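Long-range contact in glucose-6-phosphate 1-dehydrogenase (Mycobacterium avium, PDB 4LGV), which probably catalyses the NADP-dependent oxidation of glucose 6-phosphate to 6-phosphogluconolactone, the first step of the oxidative pentose phosphate pathway: residues 28-40 with 61-73. Residues are numbered along the deposited sequence; the frame is centred on the assembly and turned at random.
Sequences HPSDLLVIFGITG and EHPIIGVASDDIT
Thr39 reaches across to Asp70 just past the ends of two parallel strands, 32-36 and 64-68. From the backbone outward, Thr39 CB sits 3.4 Å from Asp70 OD1, and there the chain forks. OG1, placed between backbone N and carbonyl carbon (chi1 63°), donates a 2.6 Å hydrogen bond to Asp70 OD1, coming in from above the carboxylate plane, and also touches Ala68 CB. The other branch, CG2, lies 3.8 Å from Ala68 CB and makes a looser contact with Ile72 CD1, 4.3 Å away. The backbone of Asp70 is held in turn by Tyr106 and Ser108. Behind this clasp the strands zip together: Ile35 N donates to Ile65 O and Ile35 O accepts from Val67 N, while Val67 O takes Gly37 N at 2.8 Å and, weakly, Ile38 N. Val67 CB covers one face of the Phe36 ring near its rim. Ile38 CG2 packs 3.9 Å from Gly66 CA, against the bare backbone of the glycine. At the other end, Asp31 CA sits over the centre of the His62 ring, 3.6 Å from the centroid, a CH-pi contact. With helix 41-56 linking them, the strands form the first beta-alpha-beta unit of a Rossmann-type domain, consistent with the NAD-binding domain of this family.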
loop_
_atom_site.group_PDB
_atom_site.type_symbol
_atom_site.label_atom_id
_atom_site.label_comp_id
_atom_site.label_asym_id
_atom_site.label_seq_id
_atom_site.Cartn_x
_atom_site.Cartn_y
_atom_site.Cartn_z
ATOM N N HIS A 28 -36.648 21.634 -0.014
ATOM C CA HIS A 28 -38.140 21.750 0.053
ATOM C C HIS A 28 -38.805 20.967 -1.083
ATOM O O HIS A 28 -38.572 21.254 -2.264
ATOM C CB HIS A 28 -38.612 23.211 -0.018
ATOM C CG HIS A 28 -38.566 23.942 1.292
ATOM N ND1 HIS A 28 -39.144 23.448 2.444
ATOM C CD2 HIS A 28 -38.029 25.144 1.623
ATOM C CE1 HIS A 28 -38.947 24.305 3.433
ATOM N NE2 HIS A 28 -38.274 25.342 2.961
ATOM N N PRO A 29 -39.641 19.972 -0.744
ATOM C CA PRO A 29 -40.387 19.290 -1.788
ATOM C C PRO A 29 -41.445 20.200 -2.448
ATOM O O PRO A 29 -41.780 21.256 -1.919
ATOM C CB PRO A 29 -41.053 18.140 -1.034
ATOM C CG PRO A 29 -41.150 18.595 0.382
ATOM C CD PRO A 29 -39.970 19.478 0.600
ATOM N N SER A 30 -41.944 19.769 -3.602
ATOM C CA SER A 30 -42.998 20.445 -4.295
ATOM C C SER A 30 -44.317 20.173 -3.611
ATOM O O SER A 30 -44.390 19.280 -2.786
ATOM C CB SER A 30 -42.993 20.005 -5.743
ATOM O OG SER A 30 -41.761 20.426 -6.351
ATOM N N ASP A 31 -45.342 20.971 -3.903
ATOM C CA ASP A 31 -46.704 20.714 -3.389
ATOM C C ASP A 31 -47.767 20.776 -4.513
ATOM O O ASP A 31 -48.961 20.960 -4.252
ATOM C CB ASP A 31 -47.053 21.690 -2.267
ATOM C CG ASP A 31 -47.087 23.150 -2.747
ATOM O OD1 ASP A 31 -47.102 23.412 -3.980
ATOM O OD2 ASP A 31 -47.100 24.029 -1.877
ATOM N N LEU A 32 -47.325 20.608 -5.757
ATOM C CA LEU A 32 -48.235 20.623 -6.888
ATOM C C LEU A 32 -47.509 20.038 -8.037
ATOM O O LEU A 32 -46.329 20.370 -8.276
ATOM C CB LEU A 32 -48.670 22.049 -7.230
ATOM C CG LEU A 32 -49.551 22.286 -8.456
ATOM C CD1 LEU A 32 -50.938 21.757 -8.233
ATOM C CD2 LEU A 32 -49.675 23.756 -8.795
ATOM N N LEU A 33 -48.171 19.133 -8.753
ATOM C CA LEU A 33 -47.548 18.472 -9.887
ATOM C C LEU A 33 -48.284 18.917 -11.168
ATOM O O LEU A 33 -49.496 18.697 -11.308
ATOM C CB LEU A 33 -47.611 16.952 -9.727
ATOM C CG LEU A 33 -47.072 16.120 -10.906
ATOM C CD1 LEU A 33 -45.618 16.424 -11.201
ATOM C CD2 LEU A 33 -47.205 14.628 -10.617
ATOM N N VAL A 34 -47.534 19.449 -12.117
ATOM C CA VAL A 34 -48.079 19.867 -13.376
ATOM C C VAL A 34 -47.409 19.079 -14.496
ATOM O O VAL A 34 -46.182 19.190 -14.693
ATOM C CB VAL A 34 -47.825 21.376 -13.597
ATOM C CG1 VAL A 34 -48.392 21.797 -14.903
ATOM C CG2 VAL A 34 -48.412 22.196 -12.451
ATOM N N ILE A 35 -48.203 18.319 -15.262
ATOM C CA ILE A 35 -47.637 17.418 -16.273
ATOM C C ILE A 35 -47.983 17.874 -17.659
ATOM O O ILE A 35 -49.138 17.785 -18.058
ATOM C CB ILE A 35 -48.192 15.969 -16.121
ATOM C CG1 ILE A 35 -47.857 15.430 -14.751
ATOM C CG2 ILE A 35 -47.597 15.040 -17.171
ATOM C CD1 ILE A 35 -48.524 14.125 -14.390
ATOM N N PHE A 36 -46.984 18.342 -18.398
ATOM C CA PHE A 36 -47.169 18.651 -19.806
ATOM C C PHE A 36 -46.973 17.389 -20.600
ATOM O O PHE A 36 -45.938 16.714 -20.461
ATOM C CB PHE A 36 -46.193 19.710 -20.284
ATOM C CG PHE A 36 -46.488 21.104 -19.772
ATOM C CD1 PHE A 36 -46.270 21.446 -18.450
ATOM C CD2 PHE A 36 -47.010 22.086 -20.630
ATOM C CE1 PHE A 36 -46.555 22.732 -17.980
ATOM C CE2 PHE A 36 -47.288 23.375 -20.166
ATOM C CZ PHE A 36 -47.060 23.701 -18.839
ATOM N N GLY A 37 -47.966 17.066 -21.432
ATOM C CA GLY A 37 -47.912 15.882 -22.310
ATOM C C GLY A 37 -48.707 14.693 -21.769
ATOM O O GLY A 37 -48.420 13.562 -22.089
ATOM N N ILE A 38 -49.741 14.978 -20.992
ATOM C CA ILE A 38 -50.488 13.957 -20.237
ATOM C C ILE A 38 -51.293 13.010 -21.135
ATOM O O ILE A 38 -51.691 11.926 -20.693
ATOM C CB ILE A 38 -51.397 14.637 -19.187
ATOM C CG1 ILE A 38 -51.916 13.654 -18.171
ATOM C CG2 ILE A 38 -52.570 15.310 -19.862
ATOM C CD1 ILE A 38 -50.872 13.119 -17.254
ATOM N N THR A 39 -51.492 13.369 -22.400
ATOM C CA THR A 39 -52.162 12.483 -23.366
ATOM C C THR A 39 -51.212 11.750 -24.289
ATOM O O THR A 39 -51.667 11.002 -25.166
ATOM C CB THR A 39 -53.132 13.262 -24.262
ATOM O OG1 THR A 39 -52.417 14.217 -25.037
ATOM C CG2 THR A 39 -54.168 13.941 -23.429
ATOM N N GLY A 40 -49.897 11.903 -24.080
ATOM C CA GLY A 40 -48.917 11.234 -24.938
ATOM C C GLY A 40 -48.559 9.800 -24.562
ATOM O O GLY A 40 -49.144 9.206 -23.653
ATOM N N GLU A 61 -50.059 13.398 -2.198
ATOM C CA GLU A 61 -50.726 14.250 -1.200
ATOM C C GLU A 61 -51.165 15.598 -1.761
ATOM O O GLU A 61 -51.647 16.414 -1.010
ATOM C CB GLU A 61 -49.799 14.516 0.009
ATOM C CG GLU A 61 -49.282 13.258 0.719
ATOM C CD GLU A 61 -48.010 13.450 1.566
ATOM O OE1 GLU A 61 -47.164 14.341 1.291
ATOM O OE2 GLU A 61 -47.839 12.639 2.494
ATOM N N HIS A 62 -50.996 15.810 -3.062
ATOM C CA HIS A 62 -51.147 17.110 -3.672
ATOM C C HIS A 62 -51.874 17.018 -5.028
ATOM O O HIS A 62 -51.864 15.983 -5.678
ATOM C CB HIS A 62 -49.757 17.768 -3.841
ATOM C CG HIS A 62 -49.068 18.055 -2.542
ATOM N ND1 HIS A 62 -48.024 17.286 -2.065
ATOM C CD2 HIS A 62 -49.344 18.959 -1.572
ATOM C CE1 HIS A 62 -47.654 17.739 -0.874
ATOM N NE2 HIS A 62 -48.450 18.746 -0.551
ATOM N N PRO A 63 -52.496 18.111 -5.463
ATOM C CA PRO A 63 -53.149 18.120 -6.750
ATOM C C PRO A 63 -52.204 17.934 -7.966
ATOM O O PRO A 63 -50.986 18.215 -7.902
ATOM C CB PRO A 63 -53.823 19.494 -6.785
ATOM C CG PRO A 63 -53.839 19.980 -5.347
ATOM C CD PRO A 63 -52.588 19.418 -4.779
ATOM N N ILE A 64 -52.790 17.421 -9.035
ATOM C CA ILE A 64 -52.100 17.151 -10.263
ATOM C C ILE A 64 -52.860 17.791 -11.379
ATOM O O ILE A 64 -54.037 17.517 -11.565
ATOM C CB ILE A 64 -52.015 15.656 -10.557
ATOM C CG1 ILE A 64 -51.369 14.931 -9.379
ATOM C CG2 ILE A 64 -51.177 15.443 -11.821
ATOM C CD1 ILE A 64 -51.406 13.432 -9.516
ATOM N N ILE A 65 -52.182 18.650 -12.132
ATOM C CA ILE A 65 -52.784 19.314 -13.300
ATOM C C ILE A 65 -52.169 18.715 -14.550
ATOM O O ILE A 65 -50.973 18.842 -14.760
ATOM C CB ILE A 65 -52.506 20.821 -13.259
ATOM C CG1 ILE A 65 -53.094 21.427 -12.006
ATOM C CG2 ILE A 65 -53.063 21.494 -14.491
ATOM C CD1 ILE A 65 -52.761 22.877 -11.832
ATOM N N GLY A 66 -52.982 18.047 -15.361
ATOM C CA GLY A 66 -52.573 17.568 -16.668
ATOM C C GLY A 66 -52.747 18.636 -17.727
ATOM O O GLY A 66 -53.784 19.323 -17.757
ATOM N N VAL A 67 -51.744 18.756 -18.616
ATOM C CA VAL A 67 -51.788 19.697 -19.733
ATOM C C VAL A 67 -51.464 19.020 -21.065
ATOM O O VAL A 67 -50.542 18.232 -21.150
ATOM C CB VAL A 67 -50.788 20.842 -19.535
ATOM C CG1 VAL A 67 -50.892 21.838 -20.664
ATOM C CG2 VAL A 67 -51.003 21.563 -18.203
ATOM N N ALA A 68 -52.270 19.306 -22.086
ATOM C CA ALA A 68 -52.054 18.799 -23.422
ATOM C C ALA A 68 -52.839 19.646 -24.452
ATOM O O ALA A 68 -53.705 20.436 -24.076
ATOM C CB ALA A 68 -52.454 17.332 -23.498
ATOM N N SER A 69 -52.590 19.414 -25.733
ATOM C CA SER A 69 -53.366 20.044 -26.788
ATOM C C SER A 69 -54.735 19.417 -27.030
ATOM O O SER A 69 -55.621 20.068 -27.537
ATOM C CB SER A 69 -52.586 20.001 -28.109
ATOM O OG SER A 69 -52.459 18.669 -28.562
ATOM N N ASP A 70 -54.943 18.168 -26.639
ATOM C CA ASP A 70 -56.220 17.526 -26.977
ATOM C C ASP A 70 -57.422 18.288 -26.392
ATOM O O ASP A 70 -57.451 18.630 -25.211
ATOM C CB ASP A 70 -56.253 16.090 -26.498
ATOM C CG ASP A 70 -55.004 15.331 -26.899
ATOM O OD1 ASP A 70 -53.874 15.737 -26.543
ATOM O OD2 ASP A 70 -55.136 14.278 -27.487
ATOM N N ASP A 71 -58.435 18.489 -27.224
ATOM C CA ASP A 71 -59.658 19.133 -26.778
ATOM C C ASP A 71 -60.577 18.050 -26.249
ATOM O O ASP A 71 -61.470 17.564 -26.946
ATOM C CB ASP A 71 -60.292 19.911 -27.935
ATOM C CG ASP A 71 -61.477 20.759 -27.518
ATOM O OD1 ASP A 71 -61.740 20.902 -26.308
ATOM O OD2 ASP A 71 -62.156 21.310 -28.445
ATOM N N ILE A 72 -60.364 17.686 -25.000
ATOM C CA ILE A 72 -61.164 16.674 -24.330
ATOM C C ILE A 72 -61.527 17.193 -22.967
ATOM O O ILE A 72 -60.971 18.182 -22.503
ATOM C CB ILE A 72 -60.402 15.355 -24.174
ATOM C CG1 ILE A 72 -59.130 15.565 -23.369
ATOM C CG2 ILE A 72 -60.094 14.783 -25.555
ATOM C CD1 ILE A 72 -58.399 14.291 -23.019
ATOM N N THR A 73 -62.477 16.543 -22.330
ATOM C CA THR A 73 -62.889 16.905 -20.976
ATOM C C THR A 73 -62.045 16.117 -19.964
ATOM O O THR A 73 -61.363 15.160 -20.299
ATOM C CB THR A 73 -64.348 16.508 -20.746
ATOM O OG1 THR A 73 -64.451 15.088 -20.842
ATOM C CG2 THR A 73 -65.302 17.168 -21.795
#